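Local coordinates for protein actinorhodin polyketide putative beta-ketoacyl synthase 2 (Streptomyces coelicolor A3, PDB 1TQY) that serves as the chain length factor of the actinorhodin polyketide synthase and probably helps set the length of the growing polyketide chain, at residues Gly193-Ser197 and Leu341-Gly345; Val109-Ala113 and Ser163-Ala167; Trp30-Leu34 and Glu359-Pro364. All coordinates share one frame; numbering follows the deposited sequence.

Contact 1. Residues Gly193-Ser197 and Leu341-Gly345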
# COMPACT_ATOMS: atom_id res chain seq x y z
N GLY B 193 -2.70 11.56 2.91
CA GLY B 193 -1.50 11.93 3.60
C GLY B 193 -0.79 10.70 4.10
O GLY B 193 -0.96 9.59 3.58
N GLY B 194 -0.01 10.90 5.15
CA GLY B 194 0.74 9.82 5.74
C GLY B 194 1.41 10.30 7.00
O GLY B 194 1.63 11.50 7.21
N VAL B 195 1.72 9.33 7.85
CA VAL B 195 2.36 9.55 9.12
C VAL B 195 3.12 8.27 9.43
O VAL B 195 2.59 7.18 9.22
CB VAL B 195 1.33 9.79 10.25
CG1 VAL B 195 2.02 9.76 11.60
CG2 VAL B 195 0.63 11.13 10.06
N ASP B 196 4.35 8.39 9.89
CA ASP B 196 5.13 7.21 10.26
C ASP B 196 5.76 7.50 11.61
O ASP B 196 5.85 8.66 12.02
CB ASP B 196 6.25 6.90 9.26
CG ASP B 196 5.85 5.86 8.22
OD1 ASP B 196 5.59 6.25 7.06
OD2 ASP B 196 5.81 4.65 8.55
N SER B 197 6.18 6.44 12.28
CA SER B 197 6.85 6.51 13.57
C SER B 197 7.46 5.13 13.81
O SER B 197 6.77 4.13 13.75
CB SER B 197 5.88 6.83 14.70
OG SER B 197 6.58 6.89 15.93
N LEU B 341 10.35 11.93 7.60
CA LEU B 341 9.18 11.28 8.19
C LEU B 341 8.60 10.17 7.32
O LEU B 341 7.46 9.75 7.50
CB LEU B 341 8.11 12.33 8.51
CG LEU B 341 8.61 13.63 9.16
CD1 LEU B 341 7.41 14.52 9.38
CD2 LEU B 341 9.33 13.35 10.52
N TYR B 342 9.39 9.69 6.36
CA TYR B 342 8.96 8.59 5.50
C TYR B 342 7.64 8.87 4.79
O TYR B 342 7.57 9.76 3.95
CB TYR B 342 8.87 7.31 6.35
CG TYR B 342 10.19 6.94 7.00
CD1 TYR B 342 11.26 6.48 6.24
CD2 TYR B 342 10.39 7.10 8.38
CE1 TYR B 342 12.50 6.20 6.81
CE2 TYR B 342 11.63 6.83 8.96
CZ TYR B 342 12.68 6.38 8.17
OH TYR B 342 13.92 6.13 8.75
N SER B 343 6.59 8.13 5.13
CA SER B 343 5.32 8.36 4.47
C SER B 343 4.76 9.72 4.87
O SER B 343 3.83 10.22 4.24
CB SER B 343 4.32 7.24 4.79
OG SER B 343 3.69 7.43 6.05
N GLY B 344 5.34 10.33 5.90
CA GLY B 344 4.87 11.64 6.32
C GLY B 344 5.61 12.79 5.64
O GLY B 344 5.11 13.91 5.56
N GLY B 345 6.80 12.50 5.11
CA GLY B 345 7.62 13.53 4.48
C GLY B 345 7.06 14.25 3.27
O GLY B 345 7.13 15.48 3.19
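Val195 and Gly344 bring the two backbones to 4.3 Å, CA to CA, where the end of strand 189-196 passes the loop leading into helix 345-359. Gly194 has no side chain, and a CB there would run into Ser343 O. Two weak CA-H...O contacts link the chains: Gly194 CA lies 3.5 Å from Ser343 O, and Gly344 CA lies 3.4 Å from Gly194 O. The loop itself is a tight turn, with Gly344 N bonded to Leu341 O at 2.7 Å.

Asp196 is the main side chain. Its CB rests 3.6 Å from Leu341 O, and its carboxylate reaches into the loop. Asp196 OD1 accepts a bent bond from Ser343 N at 2.9 Å (142° at the hydrogen) and a second from Ser343 OG. Asp196 OD1 sits too near Ser343 CB in the model, so the exact lengths of both bonds are uncertain. Ser343 OG stands between its own backbone N and carbonyl carbon (chi1 81°), which turns it toward the strand. Ser343 OG also bonds Ala111 O. Asp196 OD1 also takes Ala113 N, and Asp196 OD2 takes Cys114 N. The carboxylate thus joins two loops.

Tyr342 touches Asp196 OD1 with its CB at 3.5 Å. The ring plane is turned 78° from the carboxylate, and the ring leads away to Gln207 and Tyr233, which hydrogen-bond its OH. Tyr342 also packs on an aromatic side chain of the partner chain.

Leu341-Gly345 probably corresponds to the stretch that follows an active-site histidine of ketosynthases and leads into the next helix. Tyr342 N makes a weak hydrogen bond to Gln169 OE1, and Gln169 probably occupies the position of their nucleophilic cysteine. The contact is typical of the centre of the thiolase fold, where the N- and C-terminal halves meet.

Contact 2. Residues Val109-Ala113 and Ser163-Ala167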
# COMPACT_ATOMS: atom_id res chain seq x y z
N VAL B 109 -7.04 8.04 1.23
CA VAL B 109 -5.84 7.48 0.61
C VAL B 109 -4.60 7.90 1.40
O VAL B 109 -4.25 9.07 1.44
CB VAL B 109 -5.67 7.97 -0.84
CG1 VAL B 109 -4.48 7.24 -1.47
CG2 VAL B 109 -6.94 7.71 -1.62
N THR B 110 -3.95 6.92 2.03
CA THR B 110 -2.76 7.20 2.82
C THR B 110 -1.58 6.36 2.39
O THR B 110 -1.74 5.36 1.70
CB THR B 110 -2.95 6.85 4.31
OG1 THR B 110 -3.24 5.45 4.43
CG2 THR B 110 -4.07 7.69 4.92
N ALA B 111 -0.39 6.78 2.80
CA ALA B 111 0.80 6.00 2.52
C ALA B 111 1.29 5.57 3.91
O ALA B 111 1.08 6.28 4.89
CB ALA B 111 1.86 6.85 1.82
N ASN B 112 1.91 4.40 4.01
CA ASN B 112 2.42 3.92 5.29
C ASN B 112 3.71 3.16 5.02
O ASN B 112 3.75 2.27 4.18
CB ASN B 112 1.40 2.98 5.95
CG ASN B 112 1.54 2.95 7.45
OD1 ASN B 112 2.66 2.95 7.99
ND2 ASN B 112 0.41 2.90 8.16
N ALA B 113 4.79 3.51 5.71
CA ALA B 113 6.06 2.84 5.46
C ALA B 113 6.43 1.74 6.46
O ALA B 113 6.85 0.65 6.06
CB ALA B 113 7.17 3.89 5.41
N SER B 163 -7.59 3.71 -0.20
CA SER B 163 -6.42 2.84 -0.37
C SER B 163 -5.28 3.19 0.57
O SER B 163 -5.32 4.19 1.30
CB SER B 163 -5.93 2.90 -1.82
OG SER B 163 -5.13 1.76 -2.13
N ALA B 164 -4.27 2.33 0.56
CA ALA B 164 -3.06 2.50 1.36
C ALA B 164 -1.94 2.02 0.45
O ALA B 164 -2.04 0.95 -0.16
CB ALA B 164 -3.11 1.65 2.63
N LEU B 165 -0.88 2.82 0.37
CA LEU B 165 0.25 2.54 -0.49
C LEU B 165 1.52 2.48 0.34
O LEU B 165 1.58 3.07 1.41
CB LEU B 165 0.38 3.66 -1.53
CG LEU B 165 -0.83 3.98 -2.39
CD1 LEU B 165 -0.51 5.12 -3.35
CD2 LEU B 165 -1.25 2.74 -3.16
N VAL B 166 2.51 1.75 -0.15
CA VAL B 166 3.80 1.67 0.51
C VAL B 166 4.89 1.86 -0.55
O VAL B 166 4.96 1.11 -1.52
CB VAL B 166 4.03 0.30 1.22
CG1 VAL B 166 5.40 0.31 1.91
CG2 VAL B 166 2.94 0.03 2.26
N ALA B 167 5.73 2.88 -0.35
CA ALA B 167 6.83 3.21 -1.27
C ALA B 167 7.83 4.07 -0.50
O ALA B 167 8.28 5.12 -0.98
CB ALA B 167 6.30 3.97 -2.49
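Parallel strand pairing in the N-terminal half of the thiolase fold joins Val109-Ala111 to Ser163-Leu165. The two strands run 21° from parallel, 4.7 Å apart at their closest. Strand 163-166 also pairs antiparallel with a strand of the partner chain at Leu165 and Val166. The sheet therefore continues across the dimer interface, as is usual in this superfamily.

The backbone bonds follow the parallel pattern. Thr110 gives its N to Ser163 O at 3.1 Å, and its O receives Leu165 N at 3.0 Å. Asn112 N closes the ladder on Leu165 O at 2.9 Å, almost in line with the C=O bond (176° at the oxygen). CA-H...O contacts reinforce it, among them Ala164 CA to Thr110 O at 3.2 Å.

Val109, Ala111, Ser163 and Leu165 point to the face covered by helix 171-185. There His178 packs on Val109, Ser163 and Leu165, while Ala175 packs on Ala111. Thr110 and Ala164 point to the other face, under helix 147-156. With chi1 at 61°, Thr110 OG1 is set toward helix 147-156 and bonds Thr149 OG1. That Thr149 hydroxyl also bonds Ser163 O, so one threonine ties both strands to the helix.

Beyond the strand end, Asn112 turns its amide away from Val166. Its OD1 is held by Gly115 N. Its backbone O is buried without a polar partner in the model and faces the Val166 isopropyl group: Asn112 O is 3.4 Å from Val166 CG1 and 3.1 Å from Val166 CG2.

Contact 3. Residues Trp30-Leu34 and Glu359-Pro364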
# COMPACT_ATOMS: atom_id res chain seq x y z
N TRP B 30 4.58 25.89 11.22
CA TRP B 30 4.95 26.98 10.32
C TRP B 30 5.81 28.02 11.02
O TRP B 30 6.70 28.63 10.42
CB TRP B 30 3.70 27.65 9.78
CG TRP B 30 3.98 28.72 8.80
CD1 TRP B 30 3.62 30.03 8.89
CD2 TRP B 30 4.61 28.57 7.52
NE1 TRP B 30 3.98 30.71 7.75
CE2 TRP B 30 4.59 29.84 6.89
CE3 TRP B 30 5.19 27.49 6.84
CZ2 TRP B 30 5.12 30.06 5.62
CZ3 TRP B 30 5.72 27.71 5.57
CH2 TRP B 30 5.68 28.98 4.97
N SER B 31 5.54 28.24 12.30
CA SER B 31 6.31 29.20 13.06
C SER B 31 7.75 28.73 13.24
O SER B 31 8.68 29.52 13.09
CB SER B 31 5.68 29.42 14.43
OG SER B 31 6.60 30.11 15.27
N ALA B 32 7.93 27.45 13.55
CA ALA B 32 9.26 26.89 13.75
C ALA B 32 10.07 26.85 12.45
O ALA B 32 11.27 27.11 12.44
CB ALA B 32 9.15 25.48 14.34
N VAL B 33 9.39 26.54 11.35
CA VAL B 33 10.02 26.46 10.04
C VAL B 33 10.59 27.80 9.58
O VAL B 33 11.73 27.87 9.13
CB VAL B 33 9.03 25.98 8.99
CG1 VAL B 33 9.65 26.09 7.61
CG2 VAL B 33 8.62 24.56 9.29
N LEU B 34 9.79 28.85 9.68
CA LEU B 34 10.23 30.16 9.25
C LEU B 34 11.33 30.70 10.16
O LEU B 34 12.15 31.51 9.74
CB LEU B 34 9.06 31.15 9.23
CG LEU B 34 7.99 30.93 8.15
CD1 LEU B 34 6.95 32.03 8.23
CD2 LEU B 34 8.64 30.92 6.77
N GLU B 359 1.64 32.45 1.93
CA GLU B 359 2.32 33.52 2.66
C GLU B 359 3.29 34.36 1.83
O GLU B 359 3.88 35.31 2.35
CB GLU B 359 3.08 32.94 3.85
CG GLU B 359 2.43 33.23 5.20
CD GLU B 359 1.04 32.64 5.29
OE1 GLU B 359 0.90 31.40 5.16
OE2 GLU B 359 0.08 33.42 5.50
N GLY B 360 3.48 34.00 0.57
CA GLY B 360 4.39 34.76 -0.27
C GLY B 360 5.87 34.68 0.10
O GLY B 360 6.66 35.51 -0.35
N VAL B 361 6.25 33.69 0.91
CA VAL B 361 7.65 33.52 1.31
C VAL B 361 8.09 32.06 1.20
O VAL B 361 7.30 31.15 1.44
CB VAL B 361 7.90 33.99 2.76
CG1 VAL B 361 7.61 35.48 2.88
CG2 VAL B 361 7.02 33.19 3.72
N ILE B 362 9.35 31.85 0.84
CA ILE B 362 9.89 30.49 0.74
C ILE B 362 10.48 30.03 2.06
O ILE B 362 11.43 30.62 2.57
CB ILE B 362 10.99 30.39 -0.35
CG1 ILE B 362 10.41 30.79 -1.72
CG2 ILE B 362 11.55 28.96 -0.40
CD1 ILE B 362 11.42 30.84 -2.86
N ALA B 363 9.91 28.97 2.63
CA ALA B 363 10.38 28.39 3.89
C ALA B 363 11.87 28.10 3.69
O ALA B 363 12.25 27.49 2.71
CB ALA B 363 9.62 27.11 4.18
N PRO B 364 12.72 28.52 4.63
CA PRO B 364 14.16 28.30 4.53
C PRO B 364 14.67 26.91 4.93
O PRO B 364 13.92 26.08 5.44
CB PRO B 364 14.73 29.38 5.43
CG PRO B 364 13.75 29.37 6.57
CD PRO B 364 12.40 29.32 5.83
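Val33 and Ala363 form the tight part of this contact with Pro364. Val33 CG1 is 3.6 Å from Ala363 CB. The Pro364 ring sits against the end of helix 26-34, its CG 3.6 Å from Val33 O. Leu34 bridges from here to the looser side. It crosses Val361 and Pro364 at about a right angle. Its CD2 lies 4.1 Å from Val361 CG2. Its other methyl, CD1, sits over one face of the Trp30 ring, toward its rim.

The outer side is looser and partly open to solvent. Trp30 CG is anti to the backbone N (chi1 -177°), which sends the indole across to the loop. Trp30 CZ2 meets Val361 CG2 at 4.1 Å. Farther out, Glu359 slides past the indole in the opposite direction, its CG 3.9 Å from Trp30 NE1. No hydrogen bond joins the segments.

The contact packs the end of helix 26-34 on the chain leaving helix 345-359. Trp30 also lies on Met355 and Ser356 of that helix. Pro384 backs Leu34 and Pro364, and Ala363 O bonds Thr332 OG1 of strand 330-332.

Contacts 1 and 2 adjoin, with centres 9 Å apart. Their strands 189-196 and 106-111 are neighbours in one sheet, and Gly193 O probably bonds Ala111 N at 3.0 Å. Contact 2 closes before contact 1 opens along the chain. Contact 3 joins an early helix to a late loop, and both other contacts lie between its segments in sequence. Its centre is about 20 Å from that of contact 1 and 27 Å from that of contact 2. Helix 345-359 connects contacts 1 and 3 through the loops at its two ends. Contacts 1 and 2 both reach the partner chain; contact 3 lies on the other side of the chain's centre from contact 2 and touches no other chain.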